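Local structure of beta-galactosidase (Streptococcus pneumoniae, 4CUA) at residues P57-F65 with T155-K164. The protein is a carbohydrate-binding module of a pneumococcal beta-galactosidase and probably helps that enzyme attach to glycans. Numbering follows the deposited sequence. Where two conformers were deposited one is given.
With EDO (1,2-ethanediol), chain E.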
ATOM      1  N   PRO A  57      -4.691  14.849   4.315  1.00 15.77           N
ATOM      2  CA  PRO A  57      -4.571  13.920   5.460  1.00 17.18           C
ATOM      3  C   PRO A  57      -4.872  12.463   5.095  1.00 15.51           C
ATOM      4  O   PRO A  57      -4.589  11.583   5.926  1.00 15.78           O
ATOM      5  CB  PRO A  57      -5.632  14.436   6.466  1.00 19.60           C
ATOM      6  CG  PRO A  57      -6.629  15.188   5.656  1.00 19.19           C
ATOM      7  CD  PRO A  57      -5.822  15.802   4.508  1.00 16.50           C
ATOM      8  N   GLU A  58      -5.532  12.272   3.970  1.00 14.48           N
ATOM      9  CA  GLU A  58      -5.798  10.946   3.427  1.00 13.96           C
ATOM     10  C   GLU A  58      -4.838  10.594   2.336  1.00 13.46           C
ATOM     11  O   GLU A  58      -4.514  11.414   1.477  1.00 13.70           O
ATOM     12  CB  GLU A  58      -7.220  10.853   2.894  1.00 14.17           C
ATOM     13  CG  GLU A  58      -7.670   9.405   2.514  1.00 15.85           C
ATOM     14  CD  GLU A  58      -9.066   9.250   1.915  1.00 18.56           C
ATOM     15  OE1 GLU A  58      -9.399   9.914   0.943  1.00 25.37           O
ATOM     16  OE2 GLU A  58      -9.783   8.343   2.365  1.00 20.70           O
ATOM     17  N   ALA A  59      -4.291   9.357   2.368  1.00 10.90           N
ATOM     18  CA  ALA A  59      -3.524   8.844   1.224  1.00 10.11           C
ATOM     19  C   ALA A  59      -3.692   7.337   1.141  1.00 10.17           C
ATOM     20  O   ALA A  59      -4.055   6.696   2.102  1.00 10.59           O
ATOM     21  CB  ALA A  59      -2.022   9.183   1.388  1.00 10.81           C
ATOM     22  N   SER A  60      -3.414   6.793  -0.021  1.00  9.36           N
ATOM     23  CA  SER A  60      -3.468   5.343  -0.239  1.00  9.50           C
ATOM     24  C   SER A  60      -2.091   4.873  -0.645  1.00  9.32           C
ATOM     25  O   SER A  60      -1.294   5.562  -1.283  1.00  9.06           O
ATOM     26  CB  SER A  60      -4.482   4.994  -1.309  1.00 10.11           C
ATOM     27  OG  SER A  60      -4.335   5.686  -2.519  1.00  9.72           O
ATOM     28  N   VAL A  61      -1.836   3.619  -0.268  1.00  8.44           N
ATOM     29  CA  VAL A  61      -0.668   2.829  -0.657  1.00  7.73           C
ATOM     30  C   VAL A  61      -1.160   1.500  -1.204  1.00  8.07           C
ATOM     31  O   VAL A  61      -2.017   0.871  -0.560  1.00  8.12           O
ATOM     32  CB  VAL A  61       0.196   2.561   0.581  1.00  8.06           C
ATOM     33  CG1 VAL A  61       1.295   1.556   0.283  1.00  7.84           C
ATOM     34  CG2 VAL A  61       0.825   3.887   1.093  1.00  9.19           C
ATOM     35  N   GLY A  62      -0.634   1.069  -2.322  1.00  8.17           N
ATOM     36  CA  GLY A  62      -1.040  -0.198  -2.854  1.00  8.22           C
ATOM     37  C   GLY A  62       0.027  -0.854  -3.649  1.00  8.28           C
ATOM     38  O   GLY A  62       1.178  -0.369  -3.689  1.00  8.14           O
ATOM     39  N   VAL A  63      -0.302  -2.050  -4.167  1.00  8.15           N
ATOM     40  CA  VAL A  63       0.592  -2.844  -4.988  1.00  8.80           C
ATOM     41  C   VAL A  63      -0.100  -3.165  -6.295  1.00  8.84           C
ATOM     42  O   VAL A  63      -1.231  -3.615  -6.260  1.00 10.06           O
ATOM     43  CB  VAL A  63       1.034  -4.126  -4.241  1.00  9.57           C
ATOM     44  CG1 VAL A  63       1.918  -4.962  -5.152  1.00  9.55           C
ATOM     45  CG2 VAL A  63       1.758  -3.754  -2.943  1.00 10.07           C
ATOM     46  N   LEU A  64       0.604  -2.959  -7.378  1.00  9.09           N
ATOM     47  CA  LEU A  64       0.241  -3.307  -8.727  1.00  9.03           C
ATOM     48  C   LEU A  64       1.004  -4.591  -9.075  1.00  9.85           C
ATOM     49  O   LEU A  64       2.230  -4.572  -9.053  1.00  9.61           O
ATOM     50  CB  LEU A  64       0.626  -2.215  -9.714  1.00 10.13           C
ATOM     51  CG  LEU A  64       0.384  -2.469 -11.182  1.00 10.10           C
ATOM     52  CD1 LEU A  64      -1.122  -2.757 -11.415  1.00 10.71           C
ATOM     53  CD2 LEU A  64       0.832  -1.240 -11.980  1.00 11.35           C
ATOM     54  N   PHE A  65       0.291  -5.659  -9.342  1.00 10.14           N
ATOM     55  CA  PHE A  65       0.935  -6.986  -9.428  1.00 10.00           C
ATOM     56  C   PHE A  65       1.633  -7.272 -10.713  1.00 10.75           C
ATOM     57  O   PHE A  65       1.316  -6.755 -11.792  1.00 11.69           O
ATOM     58  CB  PHE A  65      -0.095  -8.066  -9.168  1.00 10.35           C
ATOM     59  CG  PHE A  65      -0.713  -7.960  -7.829  1.00 10.54           C
ATOM     60  CD1 PHE A  65       0.030  -8.035  -6.654  1.00 11.89           C
ATOM     61  CD2 PHE A  65      -2.057  -7.685  -7.677  1.00 11.77           C
ATOM     62  CE1 PHE A  65      -0.526  -7.907  -5.426  1.00 11.98           C
ATOM     63  CE2 PHE A  65      -2.619  -7.518  -6.442  1.00 12.36           C
ATOM     64  CZ  PHE A  65      -1.878  -7.609  -5.276  1.00 13.15           C
ATOM     65  N   THR A 155      -7.545  -9.424  -9.260  1.00 14.31           N
ATOM     66  CA  THR A 155      -7.362  -7.984  -9.470  1.00 13.64           C
ATOM     67  C   THR A 155      -5.920  -7.686  -9.875  1.00 13.67           C
ATOM     68  O   THR A 155      -4.975  -8.413  -9.500  1.00 12.84           O
ATOM     69  CB  THR A 155      -7.750  -7.202  -8.214  1.00 13.16           C
ATOM     70  OG1 THR A 155      -7.709  -5.795  -8.519  1.00 12.30           O
ATOM     71  CG2 THR A 155      -6.815  -7.499  -7.095  1.00 13.07           C
ATOM     72  N   TYR A 156      -5.758  -6.577 -10.611  1.00 12.20           N
ATOM     73  CA  TYR A 156      -4.421  -6.033 -10.913  1.00 12.14           C
ATOM     74  C   TYR A 156      -3.797  -5.316  -9.710  1.00 11.39           C
ATOM     75  O   TYR A 156      -2.570  -5.160  -9.694  1.00 11.16           O
ATOM     76  CB  TYR A 156      -4.477  -5.050 -12.070  1.00 12.60           C
ATOM     77  CG  TYR A 156      -4.714  -5.703 -13.385  1.00 14.45           C
ATOM     78  CD1 TYR A 156      -3.722  -6.450 -13.985  1.00 15.96           C
ATOM     79  CD2 TYR A 156      -5.874  -5.453 -14.127  1.00 16.25           C
ATOM     80  CE1 TYR A 156      -3.892  -7.025 -15.241  1.00 18.44           C
ATOM     81  CE2 TYR A 156      -6.023  -6.023 -15.377  1.00 19.15           C
ATOM     82  CZ  TYR A 156      -5.050  -6.824 -15.905  1.00 19.00           C
ATOM     83  OH  TYR A 156      -5.241  -7.351 -17.194  1.00 22.44           O
ATOM     84  N   ALA A 157      -4.593  -4.888  -8.740  1.00  9.82           N
ATOM     85  CA  ALA A 157      -4.060  -4.039  -7.646  1.00 10.74           C
ATOM     86  C   ALA A 157      -4.943  -4.013  -6.460  1.00 11.27           C
ATOM     87  O   ALA A 157      -6.175  -4.042  -6.585  1.00 11.39           O
ATOM     88  CB  ALA A 157      -3.852  -2.628  -8.155  1.00 10.95           C
ATOM     89  N   ILE A 158      -4.364  -3.959  -5.281  0.58 10.07           N
ATOM     90  CA  ILE A 158      -5.088  -3.578  -4.121  0.58 10.45           C
ATOM     91  C   ILE A 158      -4.400  -2.392  -3.519  0.58 10.34           C
ATOM     92  O   ILE A 158      -3.207  -2.198  -3.772  0.58 11.15           O
ATOM     93  CB  ILE A 158      -5.340  -4.723  -3.108  0.58 10.87           C
ATOM     94  CG1 ILE A 158      -4.015  -5.142  -2.451  0.58 10.98           C
ATOM     95  CG2 ILE A 158      -6.089  -5.849  -3.828  0.58 11.73           C
ATOM     96  CD1 ILE A 158      -4.179  -5.831  -1.122  0.58 12.62           C
ATOM     97  N   ARG A 159      -5.149  -1.647  -2.744  1.00 10.44           N
ATOM     98  CA  ARG A 159      -4.616  -0.539  -1.973  1.00  9.79           C
ATOM     99  C   ARG A 159      -5.319  -0.385  -0.644  1.00  9.78           C
ATOM    100  O   ARG A 159      -6.463  -0.867  -0.437  1.00 10.25           O
ATOM    101  CB  ARG A 159      -4.664   0.786  -2.721  1.00 10.24           C
ATOM    102  CG  ARG A 159      -6.053   1.415  -2.842  1.00 11.39           C
ATOM    103  CD  ARG A 159      -5.995   2.612  -3.779  1.00 13.94           C
ATOM    104  NE  ARG A 159      -7.308   3.258  -3.764  1.00 15.41           N
ATOM    105  CZ  ARG A 159      -7.573   4.328  -4.524  1.00 16.33           C
ATOM    106  NH1 ARG A 159      -6.626   4.884  -5.269  1.00 16.75           N
ATOM    107  NH2 ARG A 159      -8.783   4.841  -4.471  1.00 17.89           N
ATOM    108  N   ILE A 160      -4.631   0.242   0.285  1.00  9.05           N
ATOM    109  CA  ILE A 160      -5.165   0.631   1.546  1.00  9.01           C
ATOM    110  C   ILE A 160      -5.164   2.175   1.588  1.00  9.40           C
ATOM    111  O   ILE A 160      -4.166   2.800   1.460  1.00  8.88           O
ATOM    112  CB  ILE A 160      -4.493  -0.095   2.754  1.00  9.71           C
ATOM    113  CG1 ILE A 160      -5.160   0.281   4.037  1.00 10.01           C
ATOM    114  CG2 ILE A 160      -2.978   0.177   2.795  1.00 10.07           C
ATOM    115  CD1 ILE A 160      -4.692  -0.462   5.273  1.00 10.59           C
ATOM    116  N   ARG A 161      -6.363   2.730   1.781  1.00 10.46           N
ATOM    117  CA  ARG A 161      -6.606   4.185   1.729  1.00 10.60           C
ATOM    118  C   ARG A 161      -6.919   4.641   3.132  1.00 11.09           C
ATOM    119  O   ARG A 161      -7.848   4.119   3.817  1.00 11.62           O
ATOM    120  CB  ARG A 161      -7.753   4.432   0.758  1.00 11.23           C
ATOM    121  CG  ARG A 161      -8.105   5.920   0.620  1.00 12.43           C
ATOM    122  CD  ARG A 161      -8.962   6.155  -0.576  1.00 14.17           C
ATOM    123  NE  ARG A 161     -10.142   5.290  -0.647  1.00 14.48           N
ATOM    124  CZ  ARG A 161     -11.261   5.459   0.038  1.00 17.73           C
ATOM    125  NH1 ARG A 161     -11.437   6.503   0.841  1.00 17.15           N
ATOM    126  NH2 ARG A 161     -12.235   4.589  -0.138  1.00 19.61           N
HETATM  127  N   MSE A 162      -6.135   5.598   3.624  1.00 10.51           N
HETATM  128  CA  MSE A 162      -5.981   5.826   5.037  1.00 10.83           C
HETATM  129  C   MSE A 162      -5.993   7.280   5.465  1.00 11.17           C
HETATM  130  O   MSE A 162      -5.394   8.107   4.788  1.00 13.67           O
HETATM  131  CB  MSE A 162      -4.588   5.347   5.493  1.00 12.36           C
HETATM  132  CG  MSE A 162      -4.437   3.838   5.244  1.00 11.47           C
HETATM  133 SE   MSE A 162      -2.562   3.278   5.437  1.00 18.39          SE
HETATM  134  CE  MSE A 162      -1.836   4.197   3.875  1.00 11.75           C
ATOM    135  N   VAL A 163      -6.684   7.597   6.538  1.00 11.75           N
ATOM    136  CA  VAL A 163      -6.665   8.962   7.069  1.00 13.21           C
ATOM    137  C   VAL A 163      -5.781   9.009   8.279  1.00 11.36           C
ATOM    138  O   VAL A 163      -5.913   8.177   9.217  1.00 13.41           O
ATOM    139  CB  VAL A 163      -8.081   9.427   7.453  1.00 14.25           C
ATOM    140  CG1 VAL A 163      -7.997  10.882   7.877  1.00 15.60           C
ATOM    141  CG2 VAL A 163      -9.018   9.316   6.282  1.00 13.85           C
ATOM    142  N   LYS A 164      -4.852   9.964   8.343  1.00 14.27           N
ATOM    143  CA  LYS A 164      -3.967  10.067   9.476  1.00 14.32           C
ATOM    144  C   LYS A 164      -4.645  10.334  10.784  1.00 14.55           C
ATOM    145  O   LYS A 164      -5.735  10.906  10.796  1.00 14.79           O
ATOM    146  CB  LYS A 164      -2.926  11.160   9.263  1.00 16.06           C
ATOM    147  CG  LYS A 164      -3.492  12.561   9.406  1.00 15.88           C
ATOM    148  CD  LYS A 164      -2.387  13.601   9.409  1.00 16.59           C
ATOM    149  CE  LYS A 164      -2.942  14.983   9.829  1.00 16.79           C
ATOM    150  NZ  LYS A 164      -3.478  14.986  11.223  1.00 16.97           N
TER
HETATM  151  C1  EDO E2646      -4.409   6.898  -6.180  1.00 17.51           C
HETATM  152  O1  EDO E2646      -3.697   7.982  -6.559  1.00 21.69           O
HETATM  153  C2  EDO E2646      -3.345   5.752  -5.929  1.00 16.38           C
HETATM  154  O2  EDO E2646      -3.883   4.882  -5.081  1.00 14.74           O
HETATM  155  O   HOH W   1      -2.937   9.292   5.615  1.00 13.24           O
HETATM  156  O   HOH W   2      -9.719   6.435   4.289  1.00 21.12           O
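Two neighbouring antiparallel strands of the galactose-binding-domain beta-sandwich, 58-64 and 157-163, pair through a ladder running from Lys164 N, bonded to Pro57 O (2.9 Å), to Phe65 N, bonded to Tyr156 O. Ala59 with Met162 and Val61 with Ile160 each exchange two backbone bonds; the return bond from Ile158 N to Val63 O is long and weak. On the face carrying Glu58, Ser60, Arg159 and Arg161, the extended Glu58 side chain passes across Arg161, whose CG lies anti to the backbone N (chi1 180°) and whose chain then bends at chi3. Arg161 NH1 meets Glu58 OE2 at 2.9 Å in a salt bridge, from the syn side but 28° out of the carboxylate plane, a bent bond (141° at the hydrogen). A water donates to Glu58 OE2 (2.7 Å) and Arg161 O. Glu98 on strand 94-100 bridges Arg161 NH2 and Arg159 NE, and Arg159 makes a cation-pi contact with Trp128. A 1,2-ethanediol, probably from the crystallisation liquor, joins Ser60 OG and Arg159 NH1 through its O2, 2.7 Å from each. On the apolar face, selenomethionine Met162 sets CE against Val61 CG2 (3.9 Å), and both side chains touch Trp49. At the strand end, Phe65 CD2 brings the ring edge to Thr155 O (3.5 Å). Two carboxylates thus probably offset the charge of Arg161, and their bonds limit rotation of its guanidinium.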